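Local atomic coordinates of DUF269-containing protein (Cyanothece sp. ATCC 51142, PDB entry 3NJ2), a protein that is of unknown function but, as a member of the DUF269 family, is associated with nitrogen fixation. Residues L37-Q42 with A97-K102. Sequence-based numbering, arbitrary orientation.
Sequences LQSLVQ and AALIEK
A small helix-helix packing contact joins helix 35-46, near the N-terminus, to the C-terminal half of the long helix 83-104 of this DUF269 protein, with S39 set against A98 and L99. The local axes come no closer than 10.1 Å and their N-to-C directions differ by 118°, so the helices run more against than with each other, and just 135 Å² is buried between the segments. S39 contributes the largest single share. Its OG lies anti to the backbone N (chi1 -165°), which extends the hydroxyl across the gap to helix 83-104, where it hydrogen-bonds the carbonyl oxygen of A95, one turn before L99. This bond satisfies the buried hydroxyl, while the neighbouring surface of the same helix is apolar: A98 CB sits 3.9 Å from S39 OG. The L99 side chain leaves its helix to one side, but its end comes nearer to S39: CG approaches OG, and CD1 lies 3.9 Å from S39 CB. L37, pointing away from this contact, and L40, on the flank, pack on L150 of helix 147-167 and on I62. At the solvent-exposed rim, the long side chains of Q42 and K102 bring their polar ends near one another, with Q42 OE1 and K102 NZ 4.3 Å apart, too far for a hydrogen bond.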
loop_
_atom_site.group_PDB
_atom_site.type_symbol
_atom_site.label_atom_id
_atom_site.label_comp_id
_atom_site.label_asym_id
_atom_site.label_seq_id
_atom_site.Cartn_x
_atom_site.Cartn_y
_atom_site.Cartn_z
ATOM N N LEU B 37 14.815 -18.601 0.329
ATOM C CA LEU B 37 13.779 -19.549 -0.030
ATOM C C LEU B 37 13.117 -20.180 1.183
ATOM O O LEU B 37 11.933 -20.495 1.140
ATOM C CB LEU B 37 14.347 -20.592 -1.030
ATOM C CG LEU B 37 14.889 -20.080 -2.354
ATOM C CD1 LEU B 37 15.484 -21.160 -3.304
ATOM C CD2 LEU B 37 13.788 -19.271 -3.048
ATOM N N GLN B 38 13.908 -20.425 2.238
ATOM C CA GLN B 38 13.341 -20.891 3.435
ATOM C C GLN B 38 12.302 -19.887 4.045
ATOM O O GLN B 38 11.233 -20.271 4.516
ATOM C CB GLN B 38 14.414 -21.373 4.391
ATOM C CG GLN B 38 14.967 -22.765 4.007
ATOM C CD GLN B 38 13.880 -23.827 4.112
ATOM O OE1 GLN B 38 13.294 -24.014 5.203
ATOM N NE2 GLN B 38 13.588 -24.498 2.991
ATOM N N SER B 39 12.623 -18.613 4.026
ATOM C CA SER B 39 11.708 -17.598 4.455
ATOM C C SER B 39 10.465 -17.611 3.612
ATOM O O SER B 39 9.404 -17.549 4.125
ATOM C CB SER B 39 12.346 -16.215 4.329
ATOM O OG SER B 39 11.566 -15.288 5.061
ATOM N N LEU B 40 10.645 -17.755 2.298
ATOM C CA LEU B 40 9.473 -17.743 1.420
ATOM C C LEU B 40 8.571 -18.959 1.694
ATOM O O LEU B 40 7.324 -18.837 1.791
ATOM C CB LEU B 40 9.929 -17.734 -0.035
ATOM C CG LEU B 40 8.877 -17.714 -1.110
ATOM C CD1 LEU B 40 7.884 -16.508 -0.905
ATOM C CD2 LEU B 40 9.472 -17.756 -2.504
ATOM N N VAL B 41 9.201 -20.129 1.829
ATOM C CA VAL B 41 8.403 -21.370 2.184
ATOM C C VAL B 41 7.626 -21.176 3.496
ATOM O O VAL B 41 6.420 -21.479 3.615
ATOM C CB VAL B 41 9.263 -22.697 2.287
ATOM C CG1 VAL B 41 8.455 -23.900 2.795
ATOM C CG2 VAL B 41 9.892 -23.008 0.976
ATOM N N GLN B 42 8.301 -20.635 4.478
ATOM C CA GLN B 42 7.630 -20.322 5.779
ATOM C C GLN B 42 6.375 -19.450 5.607
ATOM O O GLN B 42 5.299 -19.700 6.168
ATOM C CB GLN B 42 8.596 -19.694 6.732
ATOM C CG GLN B 42 7.994 -19.320 8.091
ATOM C CD GLN B 42 8.986 -18.499 8.955
ATOM O OE1 GLN B 42 10.041 -18.011 8.467
ATOM N NE2 GLN B 42 8.626 -18.301 10.223
ATOM N N ALA B 97 10.552 -9.086 4.086
ATOM C CA ALA B 97 10.331 -8.277 5.296
ATOM C C ALA B 97 10.819 -9.100 6.521
ATOM O O ALA B 97 11.508 -8.633 7.404
ATOM C CB ALA B 97 8.879 -7.934 5.442
ATOM N N ALA B 98 10.462 -10.401 6.513
ATOM C CA ALA B 98 10.890 -11.224 7.688
ATOM C C ALA B 98 12.399 -11.334 7.846
ATOM O O ALA B 98 12.873 -11.388 8.958
ATOM C CB ALA B 98 10.250 -12.585 7.522
ATOM N N LEU B 99 13.160 -11.390 6.762
ATOM C CA LEU B 99 14.605 -11.436 6.796
ATOM C C LEU B 99 15.177 -10.076 7.245
ATOM O O LEU B 99 16.137 -10.030 8.014
ATOM C CB LEU B 99 15.198 -11.865 5.461
ATOM C CG LEU B 99 14.974 -13.341 5.149
ATOM C CD1 LEU B 99 15.002 -13.518 3.583
ATOM C CD2 LEU B 99 15.879 -14.206 5.991
ATOM N N ILE B 100 14.600 -8.969 6.762
ATOM C CA ILE B 100 15.001 -7.633 7.251
ATOM C C ILE B 100 14.812 -7.569 8.752
ATOM O O ILE B 100 15.718 -7.155 9.457
ATOM C CB ILE B 100 14.223 -6.543 6.479
ATOM C CG1 ILE B 100 14.666 -6.593 5.050
ATOM C CG2 ILE B 100 14.569 -5.156 7.113
ATOM C CD1 ILE B 100 13.715 -5.695 4.161
ATOM N N GLU B 101 13.661 -8.018 9.250
ATOM C CA GLU B 101 13.365 -8.010 10.656
ATOM C C GLU B 101 14.342 -8.923 11.412
ATOM O O GLU B 101 14.881 -8.500 12.443
ATOM C CB GLU B 101 11.894 -8.466 10.813
ATOM C CG GLU B 101 11.273 -8.208 12.170
ATOM C CD GLU B 101 9.719 -8.349 12.139
ATOM O OE1 GLU B 101 8.938 -7.845 11.228
ATOM O OE2 GLU B 101 9.238 -8.986 13.124
ATOM N N LYS B 102 14.630 -10.134 10.911
ATOM C CA LYS B 102 15.576 -11.075 11.582
ATOM C C LYS B 102 16.968 -10.469 11.707
ATOM O O LYS B 102 17.662 -10.612 12.750
ATOM C CB LYS B 102 15.689 -12.382 10.778
ATOM C CG LYS B 102 14.527 -13.292 11.033
ATOM C CD LYS B 102 14.843 -14.649 10.541
ATOM C CE LYS B 102 13.970 -15.655 11.273
ATOM N NZ LYS B 102 13.719 -16.774 10.348
#